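Local coordinates for gamma-butyrobetaine hydroxylase-like N-terminal domain-containing protein (Acidithiobacillus ferrooxidans, PDB 3LUU) that is of unknown function but binds a zinc ion and resembles in sequence the N-terminal domain of gamma-butyrobetaine hydroxylase, at residues A[13-18]-A[30-35]; A[36-41]-A[96-101]. One frame throughout, in Å; residues are numbered along the deposited sequence.

Interaction 1: residues A[13-18]-A[30-35]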
ATOM      1  N   ARG A  13      -2.120  -1.631  -9.143  1.00 12.62           N
ATOM      2  CA  ARG A  13      -2.295  -0.454  -9.984  1.00 14.31           C
ATOM      3  C   ARG A  13      -2.211   0.774  -9.116  1.00 16.29           C
ATOM      4  O   ARG A  13      -3.212   1.188  -8.556  1.00 15.48           O
ATOM      5  CB  ARG A  13      -3.662  -0.464 -10.667  1.00 14.01           C
ATOM      6  CG  ARG A  13      -3.814  -1.579 -11.646  1.00 16.27           C
ATOM      7  CD  ARG A  13      -5.208  -1.592 -12.195  1.00 18.50           C
ATOM      8  NE  ARG A  13      -6.228  -1.897 -11.182  1.00 16.31           N
ATOM      9  CZ  ARG A  13      -6.579  -3.124 -10.789  1.00 18.80           C
ATOM     10  NH1 ARG A  13      -5.985  -4.203 -11.286  1.00 18.05           N
ATOM     11  NH2 ARG A  13      -7.535  -3.273  -9.885  1.00 18.37           N
ATOM     12  N   PRO A  14      -1.041   1.405  -9.052  1.00 16.60           N
ATOM     13  CA  PRO A  14      -0.999   2.685  -8.359  1.00 17.34           C
ATOM     14  C   PRO A  14      -1.518   3.818  -9.263  1.00 17.48           C
ATOM     15  O   PRO A  14      -0.951   4.075 -10.336  1.00 17.11           O
ATOM     16  CB  PRO A  14       0.475   2.849  -8.008  1.00 19.46           C
ATOM     17  CG  PRO A  14       1.218   1.994  -8.955  1.00 20.28           C
ATOM     18  CD  PRO A  14       0.277   0.962  -9.523  1.00 16.90           C
ATOM     19  N   LEU A  15      -2.610   4.462  -8.843  1.00 16.04           N
ATOM     20  CA  LEU A  15      -3.317   5.465  -9.655  1.00 16.42           C
ATOM     21  C   LEU A  15      -2.961   6.866  -9.173  1.00 14.87           C
ATOM     22  O   LEU A  15      -3.392   7.304  -8.115  1.00 16.08           O
ATOM     23  CB  LEU A  15      -4.829   5.218  -9.617  1.00 16.53           C
ATOM     24  CG  LEU A  15      -5.361   3.840 -10.093  1.00 19.31           C
ATOM     25  CD1 LEU A  15      -6.822   3.635  -9.655  1.00 15.22           C
ATOM     26  CD2 LEU A  15      -5.184   3.670 -11.638  1.00 17.23           C
HETATM   27  N   MSE A  16      -2.157   7.574  -9.959  1.00 16.76           N
HETATM   28  CA  MSE A  16      -1.640   8.881  -9.560  0.50 17.15           C
HETATM   29  C   MSE A  16      -2.708   9.968  -9.500  1.00 18.23           C
HETATM   30  O   MSE A  16      -2.627  10.850  -8.669  1.00 21.29           O
HETATM   31  CB  MSE A  16      -0.534   9.349 -10.501  0.50 15.40           C
HETATM   32  CG  MSE A  16       0.582   8.370 -10.703  0.50 18.58           C
HETATM   33 SE   MSE A  16       1.389   7.932  -8.991  0.38 17.68          SE
HETATM   34  CE  MSE A  16       1.604   9.778  -8.384  0.50  8.59           C
ATOM     35  N   ILE A  17      -3.687   9.920 -10.392  1.00 14.67           N
ATOM     36  CA  ILE A  17      -4.691  10.985 -10.439  1.00 16.40           C
ATOM     37  C   ILE A  17      -5.633  10.875  -9.231  1.00 16.50           C
ATOM     38  O   ILE A  17      -5.811  11.831  -8.518  1.00 17.49           O
ATOM     39  CB  ILE A  17      -5.465  11.008 -11.811  1.00 15.18           C
ATOM     40  CG1 ILE A  17      -4.462  11.129 -12.989  1.00 15.31           C
ATOM     41  CG2 ILE A  17      -6.520  12.143 -11.867  1.00 15.20           C
ATOM     42  CD1 ILE A  17      -3.493  12.267 -12.863  1.00 17.91           C
ATOM     43  N   SER A  18      -6.194   9.699  -8.997  1.00 14.71           N
ATOM     44  CA  SER A  18      -7.072   9.466  -7.876  1.00 14.69           C
ATOM     45  C   SER A  18      -6.364   9.250  -6.517  1.00 17.29           C
ATOM     46  O   SER A  18      -6.994   9.292  -5.471  1.00 16.34           O
ATOM     47  CB  SER A  18      -8.008   8.320  -8.211  1.00 14.85           C
ATOM     48  OG  SER A  18      -7.277   7.143  -8.449  1.00 20.53           O
ATOM     49  N   THR A  30     -10.786  -6.541  -4.513  1.00 22.46           N
ATOM     50  CA  THR A  30      -9.821  -5.511  -4.914  1.00 21.70           C
ATOM     51  C   THR A  30      -9.759  -4.494  -3.786  1.00 23.40           C
ATOM     52  O   THR A  30     -10.790  -3.926  -3.383  1.00 24.19           O
ATOM     53  CB  THR A  30     -10.208  -4.824  -6.227  1.00 21.61           C
ATOM     54  OG1 THR A  30     -10.334  -5.812  -7.241  1.00 20.21           O
ATOM     55  CG2 THR A  30      -9.135  -3.776  -6.670  1.00 16.75           C
ATOM     56  N   SER A  31      -8.559  -4.282  -3.246  1.00 22.91           N
ATOM     57  CA  SER A  31      -8.371  -3.241  -2.247  1.00 22.12           C
ATOM     58  C   SER A  31      -8.136  -1.952  -2.975  1.00 23.26           C
ATOM     59  O   SER A  31      -7.512  -1.936  -4.038  1.00 21.27           O
ATOM     60  CB  SER A  31      -7.180  -3.547  -1.348  1.00 22.89           C
ATOM     61  OG  SER A  31      -7.340  -4.766  -0.639  1.00 24.94           O
ATOM     62  N   ARG A  32      -8.690  -0.869  -2.445  1.00 23.03           N
ATOM     63  CA  ARG A  32      -8.388   0.458  -2.933  1.00 23.55           C
ATOM     64  C   ARG A  32      -7.895   1.225  -1.707  1.00 23.96           C
ATOM     65  O   ARG A  32      -8.695   1.664  -0.880  1.00 24.71           O
ATOM     66  CB  ARG A  32      -9.601   1.119  -3.573  1.00 24.46           C
ATOM     67  CG  ARG A  32     -10.149   0.404  -4.796  1.00 30.09           C
ATOM     68  CD  ARG A  32     -11.410   1.132  -5.365  1.00 36.27           C
ATOM     69  NE  ARG A  32     -11.064   2.032  -6.458  1.00 44.17           N
ATOM     70  CZ  ARG A  32     -10.787   3.335  -6.356  1.00 54.29           C
ATOM     71  NH1 ARG A  32     -10.844   3.977  -5.193  1.00 58.21           N
ATOM     72  NH2 ARG A  32     -10.457   4.016  -7.454  1.00 58.39           N
ATOM     73  N   LEU A  33      -6.571   1.374  -1.612  1.00 17.09           N
ATOM     74  CA  LEU A  33      -5.914   1.973  -0.468  1.00 14.44           C
ATOM     75  C   LEU A  33      -5.363   3.330  -0.884  1.00 16.56           C
ATOM     76  O   LEU A  33      -4.588   3.396  -1.835  1.00 14.59           O
ATOM     77  CB  LEU A  33      -4.792   1.062   0.017  1.00 16.17           C
ATOM     78  CG  LEU A  33      -5.270  -0.258   0.629  1.00 16.05           C
ATOM     79  CD1 LEU A  33      -4.081  -1.184   0.793  1.00 19.02           C
ATOM     80  CD2 LEU A  33      -5.974   0.054   1.956  1.00 17.05           C
ATOM     81  N   THR A  34      -5.784   4.411  -0.210  1.00 13.63           N
ATOM     82  CA  THR A  34      -5.270   5.736  -0.588  1.00 13.07           C
ATOM     83  C   THR A  34      -3.759   5.827  -0.315  1.00 12.89           C
ATOM     84  O   THR A  34      -3.212   5.248   0.653  1.00 14.69           O
ATOM     85  CB  THR A  34      -5.987   6.916   0.119  1.00 11.58           C
ATOM     86  OG1 THR A  34      -5.746   6.843   1.514  1.00 13.36           O
ATOM     87  CG2 THR A  34      -7.502   6.919  -0.172  1.00 14.85           C
ATOM     88  N   PHE A  35      -3.077   6.578  -1.169  1.00 13.92           N
ATOM     89  CA  PHE A  35      -1.664   6.887  -0.928  1.00 13.33           C
ATOM     90  C   PHE A  35      -1.446   7.466   0.470  1.00 12.83           C
ATOM     91  O   PHE A  35      -0.462   7.141   1.147  1.00 15.39           O
ATOM     92  CB  PHE A  35      -1.182   7.881  -1.991  1.00 13.28           C
ATOM     93  CG  PHE A  35      -1.085   7.298  -3.396  1.00 12.86           C
ATOM     94  CD1 PHE A  35      -1.200   5.936  -3.638  1.00 17.90           C
ATOM     95  CD2 PHE A  35      -0.797   8.112  -4.477  1.00 15.85           C
ATOM     96  CE1 PHE A  35      -1.086   5.415  -4.912  1.00 15.43           C
ATOM     97  CE2 PHE A  35      -0.670   7.561  -5.774  1.00 20.75           C
ATOM     98  CZ  PHE A  35      -0.801   6.210  -5.965  1.00 14.46           C
TER
HETATM   99  O   HOH W   1      -9.577   5.776  -8.937  1.00 33.76           O
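Arg-13 NH2 and Thr-30 OG1 converge on one oxygen, OD1 of Asp-24, the arginine through a salt bridge and the threonine through a hydrogen bond. This joint grip spans a three-stranded antiparallel sheet whose outer strands, 9-15 and 30-34, carry the two segments on either side of strand 20-25. Strand 20-25 takes backbone bonds from both, and the segments meet mainly through side chains, with no hydrogen bond passing directly between them. The guanidinium of Arg-13 also meets Glu-11 and Glu-22, and the bend at chi3 (-65°) brings NE to Glu-22. Against the arginine itself Thr-30 turns its methyl: CG2 stands 3.6 Å from Arg-13 NH2, at the edge of the guanidinium and near its plane, the two side chains crossing at about a right angle. Beyond it, Leu-15 CD1 approaches Arg-32 NH2 at 4.3 Å, while NE of Arg-32 is paired with Glu-22. A water hydrogen-bonded to Ser-18 OG at 2.7 Å accepts a weak bond from Arg-32 NH2. Phe-35, just past the strand, fills the other end, where Pro-14 CB comes to the ring edge, 4.1 Å from CZ. SE of selenomethionine Met-16 lies obliquely to the ring, 3.8 Å from Phe-35 CE2, a Met-aromatic contact that a second conformer makes less certain. The backbone completes the packing, with Leu-15 O 3.5 Å from Phe-35 CZ.

Interaction 2: residues A[36-41]-A[96-101]. With ZN (zinc ion), chain B.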
ATOM      1  N   GLU A  36      -2.357   8.347   0.887  1.00 12.97           N
ATOM      2  CA  GLU A  36      -2.294   8.965   2.204  1.00 14.98           C
ATOM      3  C   GLU A  36      -2.308   7.924   3.306  1.00 14.30           C
ATOM      4  O   GLU A  36      -1.504   7.975   4.207  1.00 14.60           O
ATOM      5  CB  GLU A  36      -3.485   9.873   2.409  1.00 14.73           C
ATOM      6  CG  GLU A  36      -3.502  10.556   3.771  1.00 16.34           C
ATOM      7  CD  GLU A  36      -4.806  11.297   4.065  1.00 13.73           C
ATOM      8  OE1 GLU A  36      -5.878  10.922   3.523  1.00 15.19           O
ATOM      9  OE2 GLU A  36      -4.739  12.278   4.845  1.00 14.88           O
ATOM     10  N   HIS A  37      -3.285   7.024   3.245  1.00 15.37           N
ATOM     11  CA  HIS A  37      -3.436   5.944   4.223  1.00 15.50           C
ATOM     12  C   HIS A  37      -2.183   5.080   4.298  1.00 14.91           C
ATOM     13  O   HIS A  37      -1.657   4.826   5.387  1.00 15.02           O
ATOM     14  CB  HIS A  37      -4.681   5.134   3.865  1.00 14.95           C
ATOM     15  CG  HIS A  37      -5.106   4.142   4.898  1.00 16.90           C
ATOM     16  ND1 HIS A  37      -6.082   3.204   4.650  1.00 18.36           N
ATOM     17  CD2 HIS A  37      -4.720   3.950   6.176  1.00 18.43           C
ATOM     18  CE1 HIS A  37      -6.271   2.473   5.728  1.00 21.61           C
ATOM     19  NE2 HIS A  37      -5.451   2.899   6.663  1.00 16.44           N
ATOM     20  N   LEU A  38      -1.666   4.696   3.138  1.00 14.82           N
ATOM     21  CA  LEU A  38      -0.440   3.904   3.076  1.00 14.49           C
ATOM     22  C   LEU A  38       0.744   4.638   3.750  1.00 14.59           C
ATOM     23  O   LEU A  38       1.530   4.055   4.513  1.00 15.97           O
ATOM     24  CB  LEU A  38      -0.113   3.556   1.611  1.00 15.71           C
ATOM     25  CG  LEU A  38      -1.058   2.569   0.910  1.00 15.77           C
ATOM     26  CD1 LEU A  38      -0.886   2.689  -0.591  1.00 12.57           C
ATOM     27  CD2 LEU A  38      -0.802   1.142   1.379  1.00 16.38           C
ATOM     28  N   ARG A  39       0.850   5.927   3.485  1.00 14.88           N
ATOM     29  CA  ARG A  39       1.922   6.707   4.066  1.00 15.68           C
ATOM     30  C   ARG A  39       1.793   6.821   5.580  1.00 15.18           C
ATOM     31  O   ARG A  39       2.782   6.665   6.302  1.00 13.67           O
ATOM     32  CB  ARG A  39       1.982   8.087   3.387  1.00 12.68           C
ATOM     33  CG  ARG A  39       3.074   9.022   3.894  1.00 16.67           C
ATOM     34  CD  ARG A  39       4.449   8.438   3.744  1.00 18.66           C
ATOM     35  NE  ARG A  39       5.436   9.253   4.425  1.00 20.04           N
ATOM     36  CZ  ARG A  39       5.821   9.102   5.692  1.00 28.36           C
ATOM     37  NH1 ARG A  39       5.315   8.154   6.457  1.00 22.84           N
ATOM     38  NH2 ARG A  39       6.725   9.921   6.205  1.00 28.49           N
ATOM     39  N   VAL A  40       0.599   7.111   6.082  1.00 17.30           N
ATOM     40  CA  VAL A  40       0.477   7.322   7.532  1.00 17.68           C
ATOM     41  C   VAL A  40       0.553   6.006   8.291  1.00 19.25           C
ATOM     42  O   VAL A  40       0.876   6.009   9.461  1.00 16.95           O
ATOM     43  CB  VAL A  40      -0.755   8.166   7.930  1.00 20.56           C
ATOM     44  CG1 VAL A  40      -0.731   9.521   7.183  1.00 18.26           C
ATOM     45  CG2 VAL A  40      -2.003   7.474   7.638  1.00 20.11           C
ATOM     46  N   GLU A  41       0.251   4.894   7.627  1.00 20.19           N
ATOM     47  CA  GLU A  41       0.455   3.519   8.180  1.00 26.87           C
ATOM     48  C   GLU A  41       1.741   2.838   7.715  1.00 29.23           C
ATOM     49  O   GLU A  41       1.869   1.637   7.857  1.00 33.45           O
ATOM     50  CB  GLU A  41      -0.655   2.589   7.692  1.00 29.28           C
ATOM     51  CG  GLU A  41      -2.039   3.037   7.991  1.00 31.83           C
ATOM     52  CD  GLU A  41      -2.503   2.521   9.287  1.00 37.32           C
ATOM     53  OE1 GLU A  41      -1.609   2.328  10.137  1.00 29.56           O
ATOM     54  OE2 GLU A  41      -3.734   2.292   9.428  1.00 23.32           O
ATOM     55  N   ARG A  96      -3.491  -6.133   2.894  1.00 19.73           N
ATOM     56  CA  ARG A  96      -4.851  -6.639   3.008  1.00 22.01           C
ATOM     57  C   ARG A  96      -5.534  -6.191   4.312  1.00 23.42           C
ATOM     58  O   ARG A  96      -6.714  -5.803   4.301  1.00 23.01           O
ATOM     59  CB  ARG A  96      -4.857  -8.157   2.861  1.00 21.38           C
ATOM     60  CG  ARG A  96      -6.180  -8.750   2.718  1.00 25.89           C
ATOM     61  CD  ARG A  96      -6.911  -8.255   1.496  1.00 25.89           C
ATOM     62  NE  ARG A  96      -8.297  -8.686   1.600  1.00 27.31           N
ATOM     63  CZ  ARG A  96      -8.870  -9.651   0.888  1.00 31.74           C
ATOM     64  NH1 ARG A  96      -8.206 -10.341  -0.048  1.00 19.78           N
ATOM     65  NH2 ARG A  96     -10.143  -9.923   1.127  1.00 36.92           N
ATOM     66  N   ARG A  97      -4.785  -6.248   5.412  1.00 22.52           N
ATOM     67  CA  ARG A  97      -5.231  -5.808   6.736  1.00 24.63           C
ATOM     68  C   ARG A  97      -5.600  -4.326   6.770  1.00 24.69           C
ATOM     69  O   ARG A  97      -6.534  -3.943   7.482  1.00 21.75           O
ATOM     70  CB  ARG A  97      -4.151  -6.101   7.808  1.00 27.76           C
ATOM     71  CG  ARG A  97      -4.399  -7.348   8.705  1.00 40.46           C
ATOM     72  CD  ARG A  97      -3.178  -7.734   9.615  1.00 51.10           C
ATOM     73  NE  ARG A  97      -2.371  -6.578  10.066  1.00 61.34           N
ATOM     74  CZ  ARG A  97      -2.190  -6.159  11.330  1.00 70.87           C
ATOM     75  NH1 ARG A  97      -2.733  -6.796  12.375  1.00 75.98           N
ATOM     76  NH2 ARG A  97      -1.426  -5.084  11.555  1.00 70.67           N
ATOM     77  N   LEU A  98      -4.879  -3.493   6.010  1.00 21.86           N
ATOM     78  CA  LEU A  98      -5.206  -2.060   5.923  1.00 24.30           C
ATOM     79  C   LEU A  98      -6.558  -1.794   5.291  1.00 25.86           C
ATOM     80  O   LEU A  98      -7.128  -0.736   5.510  1.00 24.17           O
ATOM     81  CB  LEU A  98      -4.137  -1.248   5.180  1.00 22.40           C
ATOM     82  CG  LEU A  98      -2.791  -1.042   5.859  1.00 20.69           C
ATOM     83  CD1 LEU A  98      -1.942  -0.219   4.890  1.00 15.24           C
ATOM     84  CD2 LEU A  98      -2.823  -0.374   7.242  1.00 19.63           C
ATOM     85  N   ASP A  99      -7.077  -2.732   4.502  1.00 29.46           N
ATOM     86  CA  ASP A  99      -8.431  -2.589   3.945  1.00 34.67           C
ATOM     87  C   ASP A  99      -9.531  -2.422   5.031  1.00 38.92           C
ATOM     88  O   ASP A  99     -10.555  -1.778   4.796  1.00 41.82           O
ATOM     89  CB  ASP A  99      -8.775  -3.792   3.058  1.00 38.49           C
ATOM     90  CG  ASP A  99      -9.192  -3.402   1.656  1.00 38.11           C
ATOM     91  OD1 ASP A  99      -9.265  -2.201   1.296  1.00 44.15           O
ATOM     92  OD2 ASP A  99      -9.438  -4.348   0.904  1.00 40.61           O
ATOM     93  N   ALA A 100      -9.313  -2.979   6.217  1.00 41.76           N
ATOM     94  CA  ALA A 100     -10.229  -2.788   7.347  1.00 43.48           C
ATOM     95  C   ALA A 100      -9.686  -1.925   8.549  1.00 45.27           C
ATOM     96  O   ALA A 100     -10.476  -1.569   9.426  1.00 50.23           O
ATOM     97  CB  ALA A 100     -10.679  -4.146   7.833  1.00 42.17           C
ATOM     98  N   GLU A 101      -8.389  -1.571   8.593  1.00 45.38           N
ATOM     99  CA  GLU A 101      -7.771  -0.882   9.772  1.00 44.04           C
ATOM    100  C   GLU A 101      -6.827   0.271   9.431  1.00 41.97           C
ATOM    101  O   GLU A 101      -6.596   0.627   8.285  1.00 39.64           O
ATOM    102  CB  GLU A 101      -6.985  -1.883  10.651  1.00 46.02           C
ATOM    103  CG  GLU A 101      -5.554  -2.245  10.139  1.00 52.77           C
ATOM    104  CD  GLU A 101      -4.702  -3.014  11.152  1.00 59.19           C
ATOM    105  OE1 GLU A 101      -5.221  -4.027  11.686  1.00 59.38           O
ATOM    106  OE2 GLU A 101      -3.519  -2.614  11.381  1.00 53.24           O
ATOM    107  OXT GLU A 101      -6.219   0.881  10.320  1.00 40.15           O
TER
HETATM  108 ZN    ZN B 101      -5.587   2.371   8.624  1.00 24.27          ZN
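Leu-98, near the end of helix 92-98, projects toward Leu-38 and Glu-41 beside a zinc site assembled from the end of helix 35-40 and the chain terminus. His-37 lies in that helix and Glu-41 just past its end, a His-x-x-x-Glu spacing that puts both ligands on the same side. The branches of Leu-98 divide their work: CD1 meets Leu-38 CD2 at 3.9 Å, and CD2 lies against the acid, 3.6 Å from Glu-41 CD, as the leucine and glutamate chains slide past each other in opposite directions. An alanine in place of Leu-98 would probably open a gap between Leu-38 and the Glu-41 chain, leaving the carboxylate held by its zinc bond with less packing behind it. The carbonyl oxygen of Leu-98 approaches the imidazole, 3.3 Å from His-37 CE1. Three residues on, the chain ends at Glu-101, whose terminal carboxylate grips the zinc ion with both oxygens, O at 2.0 Å and OXT, slightly longer, at 2.3 Å. At His-37, CG anti to the backbone N (chi1 -170°) carries the imidazole out toward the terminus, where NE2 binds the metal, as does Glu-41 OE2. Glu-101 O lies in the imidazole plane at its edge, but its closeness to NE2 reflects the shared metal and not a hydrogen bond. The side chain of Glu-101 stays out of the site: OE2 pairs with Arg-97 NH2 at 3.2 Å by charge alone, and OE1 sits 3.7 Å above the centre of the guanidinium plane.

Overall arrangement
Interactions 1 and 2 follow one another along the chain, since strand 30-34 of the first runs straight into helix 35-40 of the second. Interaction 1 is a surface contact across one sheet, with charged and aliphatic side chains at one end and a buried aromatic ring at the other. Interaction 2 is partly buried and joins parts far apart in sequence, combining leucine packing with metal coordination. They touch directly: Ser-31 OG makes a probable hydrogen bond to Asp-99 OD2 at 2.6 Å, and Leu-33, on the inner side of strand 30-34, packs against Leu-38 and Leu-98. Strand 30-34 thus links the sheet to both zinc-bearing segments.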